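Local coordinates for acetylcholine-binding protein (Bulinus truncatus, PDB 2BJ0), which probably binds acetylcholine and related nicotinic ligands as a soluble pentameric counterpart of the extracellular domain of nicotinic receptors, at residues L50-Y61 against M80-Y88. Residues are numbered along the deposited sequence; the frame is centred on the assembly and turned at random.
Sequences LWTQASWKVPYY and MWTPDLSFY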
loop_
_atom_site.group_PDB
_atom_site.type_symbol
_atom_site.label_atom_id
_atom_site.label_comp_id
_atom_site.label_asym_id
_atom_site.label_seq_id
_atom_site.Cartn_x
_atom_site.Cartn_y
_atom_site.Cartn_z
ATOM N N LEU A 50 5.445 19.425 5.224
ATOM C CA LEU A 50 4.612 20.239 6.096
ATOM C C LEU A 50 4.278 19.434 7.351
ATOM O O LEU A 50 3.795 18.288 7.253
ATOM C CB LEU A 50 3.332 20.596 5.332
ATOM C CG LEU A 50 2.261 21.489 5.975
ATOM C CD1 LEU A 50 2.742 22.961 6.077
ATOM C CD2 LEU A 50 0.941 21.410 5.209
ATOM N N TRP A 51 4.560 19.990 8.535
ATOM C CA TRP A 51 3.951 19.467 9.755
ATOM C C TRP A 51 2.668 20.218 10.016
ATOM O O TRP A 51 2.660 21.442 9.928
ATOM C CB TRP A 51 4.858 19.680 10.962
ATOM C CG TRP A 51 6.213 19.085 10.877
ATOM C CD1 TRP A 51 6.738 18.289 9.862
ATOM C CD2 TRP A 51 7.241 19.200 11.863
ATOM N NE1 TRP A 51 8.024 17.910 10.188
ATOM C CE2 TRP A 51 8.358 18.449 11.404
ATOM C CE3 TRP A 51 7.340 19.866 13.099
ATOM C CZ2 TRP A 51 9.547 18.364 12.125
ATOM C CZ3 TRP A 51 8.538 19.764 13.824
ATOM C CH2 TRP A 51 9.610 19.015 13.332
ATOM N N THR A 52 1.600 19.478 10.314
ATOM C CA THR A 52 0.308 20.005 10.728
ATOM C C THR A 52 0.227 19.729 12.201
ATOM O O THR A 52 0.344 18.589 12.599
ATOM C CB THR A 52 -0.860 19.266 10.031
ATOM O OG1 THR A 52 -0.926 19.675 8.664
ATOM C CG2 THR A 52 -2.237 19.746 10.576
ATOM N N GLN A 53 0.049 20.765 13.017
ATOM C CA GLN A 53 -0.019 20.568 14.448
ATOM C C GLN A 53 -1.449 20.747 14.858
ATOM O O GLN A 53 -1.917 21.876 14.929
ATOM C CB GLN A 53 0.881 21.574 15.192
ATOM C CG GLN A 53 2.287 21.696 14.626
ATOM C CD GLN A 53 3.179 22.709 15.353
ATOM O OE1 GLN A 53 4.395 22.606 15.277
ATOM N NE2 GLN A 53 2.577 23.677 16.053
ATOM N N ALA A 54 -2.155 19.642 15.097
ATOM C CA ALA A 54 -3.572 19.698 15.387
ATOM C C ALA A 54 -3.840 19.381 16.850
ATOM O O ALA A 54 -3.345 18.373 17.369
ATOM C CB ALA A 54 -4.342 18.712 14.503
ATOM N N SER A 55 -4.632 20.216 17.525
ATOM C CA SER A 55 -5.047 19.851 18.869
ATOM C C SER A 55 -6.517 20.053 19.137
ATOM O O SER A 55 -7.171 20.910 18.531
ATOM C CB SER A 55 -4.167 20.476 19.953
ATOM O OG SER A 55 -3.866 21.816 19.667
ATOM N N TRP A 56 -7.046 19.215 20.022
ATOM C CA TRP A 56 -8.433 19.331 20.433
ATOM C C TRP A 56 -8.528 18.715 21.808
ATOM O O TRP A 56 -7.586 18.101 22.250
ATOM C CB TRP A 56 -9.389 18.689 19.416
ATOM C CG TRP A 56 -9.246 17.216 19.322
ATOM C CD1 TRP A 56 -10.026 16.276 19.929
ATOM C CD2 TRP A 56 -8.223 16.508 18.631
ATOM N NE1 TRP A 56 -9.563 15.013 19.635
ATOM C CE2 TRP A 56 -8.463 15.126 18.823
ATOM C CE3 TRP A 56 -7.132 16.892 17.838
ATOM C CZ2 TRP A 56 -7.639 14.141 18.277
ATOM C CZ3 TRP A 56 -6.322 15.888 17.279
ATOM C CH2 TRP A 56 -6.584 14.545 17.513
ATOM N N LYS A 57 -9.645 18.906 22.499
ATOM C CA LYS A 57 -9.777 18.419 23.870
ATOM C C LYS A 57 -11.054 17.621 24.043
ATOM O O LYS A 57 -12.109 17.991 23.521
ATOM C CB LYS A 57 -9.770 19.607 24.826
ATOM C CG LYS A 57 -9.753 19.277 26.301
ATOM C CD LYS A 57 -9.891 20.579 27.109
ATOM C CE LYS A 57 -9.606 20.327 28.572
ATOM N NZ LYS A 57 -9.342 21.627 29.227
ATOM N N VAL A 58 -10.939 16.485 24.720
ATOM C CA VAL A 58 -12.088 15.649 25.054
ATOM C C VAL A 58 -12.042 15.414 26.563
ATOM O O VAL A 58 -11.231 14.612 27.041
ATOM C CB VAL A 58 -12.078 14.284 24.285
ATOM C CG1 VAL A 58 -13.370 13.495 24.554
ATOM C CG2 VAL A 58 -11.881 14.497 22.792
ATOM N N PRO A 59 -12.848 16.164 27.314
ATOM C CA PRO A 59 -12.894 16.035 28.777
ATOM C C PRO A 59 -12.904 14.578 29.307
ATOM O O PRO A 59 -12.078 14.225 30.145
ATOM C CB PRO A 59 -14.171 16.797 29.126
ATOM C CG PRO A 59 -14.077 17.997 28.123
ATOM C CD PRO A 59 -13.761 17.224 26.835
ATOM N N TYR A 60 -13.784 13.732 28.784
ATOM C CA TYR A 60 -13.869 12.362 29.305
ATOM C C TYR A 60 -12.555 11.527 29.194
ATOM O O TYR A 60 -12.383 10.574 29.950
ATOM C CB TYR A 60 -15.136 11.641 28.798
ATOM C CG TYR A 60 -15.047 10.792 27.527
ATOM C CD1 TYR A 60 -14.568 9.486 27.571
ATOM C CD2 TYR A 60 -15.524 11.274 26.320
ATOM C CE1 TYR A 60 -14.527 8.687 26.415
ATOM C CE2 TYR A 60 -15.495 10.496 25.155
ATOM C CZ TYR A 60 -14.996 9.200 25.216
ATOM O OH TYR A 60 -14.968 8.438 24.070
ATOM N N TYR A 61 -11.639 11.926 28.296
ATOM C CA TYR A 61 -10.320 11.292 28.129
ATOM C C TYR A 61 -9.421 11.468 29.345
ATOM O O TYR A 61 -8.482 10.690 29.536
ATOM C CB TYR A 61 -9.542 11.817 26.888
ATOM C CG TYR A 61 -10.068 11.473 25.495
ATOM C CD1 TYR A 61 -11.315 10.867 25.296
ATOM C CD2 TYR A 61 -9.316 11.813 24.360
ATOM C CE1 TYR A 61 -11.806 10.607 23.994
ATOM C CE2 TYR A 61 -9.787 11.549 23.069
ATOM C CZ TYR A 61 -11.018 10.957 22.891
ATOM O OH TYR A 61 -11.459 10.714 21.603
ATOM N N MET A 80 -8.479 6.268 18.556
ATOM C CA MET A 80 -9.489 7.297 18.839
ATOM C C MET A 80 -9.890 8.054 17.590
ATOM O O MET A 80 -9.240 7.925 16.560
ATOM C CB MET A 80 -8.950 8.261 19.884
ATOM C CG MET A 80 -7.747 9.008 19.404
ATOM S SD MET A 80 -7.363 10.400 20.494
ATOM C CE MET A 80 -6.635 9.443 21.822
ATOM N N TRP A 81 -10.983 8.807 17.659
ATOM C CA TRP A 81 -11.330 9.692 16.575
ATOM C C TRP A 81 -10.215 10.716 16.434
ATOM O O TRP A 81 -9.710 11.226 17.445
ATOM C CB TRP A 81 -12.633 10.403 16.907
ATOM C CG TRP A 81 -13.063 11.371 15.861
ATOM C CD1 TRP A 81 -13.862 11.111 14.804
ATOM C CD2 TRP A 81 -12.717 12.761 15.779
ATOM N NE1 TRP A 81 -14.042 12.251 14.059
ATOM C CE2 TRP A 81 -13.334 13.275 14.633
ATOM C CE3 TRP A 81 -11.911 13.624 16.555
ATOM C CZ2 TRP A 81 -13.213 14.623 14.244
ATOM C CZ3 TRP A 81 -11.793 14.968 16.178
ATOM C CH2 TRP A 81 -12.438 15.447 15.035
ATOM N N THR A 82 -9.852 11.023 15.183
ATOM C CA THR A 82 -8.926 12.117 14.855
ATOM C C THR A 82 -9.531 12.904 13.702
ATOM O O THR A 82 -10.357 12.381 12.935
ATOM C CB THR A 82 -7.497 11.613 14.467
ATOM O OG1 THR A 82 -7.603 10.657 13.404
ATOM C CG2 THR A 82 -6.840 10.836 15.629
ATOM N N PRO A 83 -9.183 14.185 13.592
ATOM C CA PRO A 83 -9.803 15.031 12.556
ATOM C C PRO A 83 -9.576 14.480 11.149
ATOM O O PRO A 83 -8.469 14.071 10.827
ATOM C CB PRO A 83 -9.065 16.365 12.725
ATOM C CG PRO A 83 -8.747 16.405 14.206
ATOM C CD PRO A 83 -8.279 14.962 14.477
ATOM N N ASP A 84 -10.605 14.501 10.313
ATOM C CA ASP A 84 -10.444 14.096 8.918
ATOM C C ASP A 84 -10.001 15.278 8.059
ATOM O O ASP A 84 -10.667 15.622 7.092
ATOM C CB ASP A 84 -11.735 13.474 8.383
ATOM C CG ASP A 84 -12.892 14.473 8.329
ATOM O OD1 ASP A 84 -12.932 15.368 9.225
ATOM O OD2 ASP A 84 -13.768 14.455 7.424
ATOM N N LEU A 85 -8.855 15.872 8.389
ATOM C CA LEU A 85 -8.303 16.983 7.606
ATOM C C LEU A 85 -7.876 16.523 6.227
ATOM O O LEU A 85 -7.194 15.502 6.089
ATOM C CB LEU A 85 -7.097 17.605 8.302
ATOM C CG LEU A 85 -7.369 18.207 9.676
ATOM C CD1 LEU A 85 -6.032 18.485 10.288
ATOM C CD2 LEU A 85 -8.236 19.470 9.562
ATOM N N SER A 86 -8.323 17.244 5.213
ATOM C CA SER A 86 -7.878 17.001 3.864
ATOM C C SER A 86 -7.291 18.284 3.337
ATOM O O SER A 86 -7.685 19.407 3.760
ATOM C CB SER A 86 -9.035 16.535 2.956
ATOM O OG SER A 86 -9.594 15.291 3.391
ATOM N N PHE A 87 -6.355 18.134 2.419
ATOM C CA PHE A 87 -5.873 19.257 1.628
ATOM C C PHE A 87 -6.774 19.379 0.417
ATOM O O PHE A 87 -6.695 18.558 -0.514
ATOM C CB PHE A 87 -4.440 19.039 1.198
ATOM C CG PHE A 87 -3.480 18.929 2.352
ATOM C CD1 PHE A 87 -2.978 20.064 2.963
ATOM C CD2 PHE A 87 -3.056 17.681 2.811
ATOM C CE1 PHE A 87 -2.094 19.975 4.034
ATOM C CE2 PHE A 87 -2.167 17.592 3.897
ATOM C CZ PHE A 87 -1.685 18.745 4.500
ATOM N N TYR A 88 -7.616 20.409 0.423
ATOM C CA TYR A 88 -8.630 20.615 -0.599
ATOM C C TYR A 88 -8.050 20.787 -2.001
ATOM O O TYR A 88 -8.724 20.464 -2.990
ATOM C CB TYR A 88 -9.499 21.817 -0.218
ATOM C CG TYR A 88 -10.687 21.433 0.641
ATOM C CD1 TYR A 88 -10.520 20.954 1.951
ATOM C CD2 TYR A 88 -11.984 21.491 0.114
ATOM C CE1 TYR A 88 -11.629 20.575 2.729
ATOM C CE2 TYR A 88 -13.096 21.121 0.866
ATOM C CZ TYR A 88 -12.923 20.670 2.169
ATOM O OH TYR A 88 -14.066 20.295 2.874
HETATM O O HOH W 1 -10.672 12.436 19.700
HETATM O O HOH W 2 -12.800 8.332 20.198
#
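Leu50 and Phe87 pass alongside one another, their side chains running opposite ways, and the leucine's CD2 comes within 3.6 Å of CE1 of the phenylalanine ring. Two residues on, the methyl CG2 of Thr52 meets CD1 of Leu85 at 4.0 Å, while the threonine's OG1 lies near Phe87 CZ. Alternate residues of the strand thus point across the interior, whereas Trp51 and Gln53 lie against a neighbouring subunit. The largest share of the contact falls on Trp56, whose CG is set between the backbone N and the carbonyl carbon (chi1 67°), a torsion that stands the indole up from the strand toward the loop residues Trp81 to Pro83. Over one of its faces Pro83 CD makes a CH-pi contact 3.7 Å from the centroid of the six-membered ring, and on the same face the edge of Trp81 meets the five-membered ring in a T-shaped pair, planes at 89°. The indole NE1 donates in its own plane to a water at 2.8 Å, which in turn donates to Trp81 O and also hydrogen-bonds Tyr61 OH. A leucine in place of Trp56 would probably leave this water without its indole donor and open a gap beneath Pro83 and the Trp81 edge. At the 3-10 segment, Tyr61 CE2 lies 3.7 Å from Met80 SD in an oblique Met-aromatic contact; a second water links the tyrosine hydroxyl to Trp81 N. Helix 4-12 closes over this end through Ile10, which touches both Tyr61 and Met80. With axes 11.2 Å apart and nearly antiparallel, strands 50-57 and 85-87 of opposing sheets pack through side chains, and the waters bridge 50-61 to the loop before strand 85-87, as in the immunoglobulin-like beta sandwich of the Cys-loop receptor ligand-binding domain.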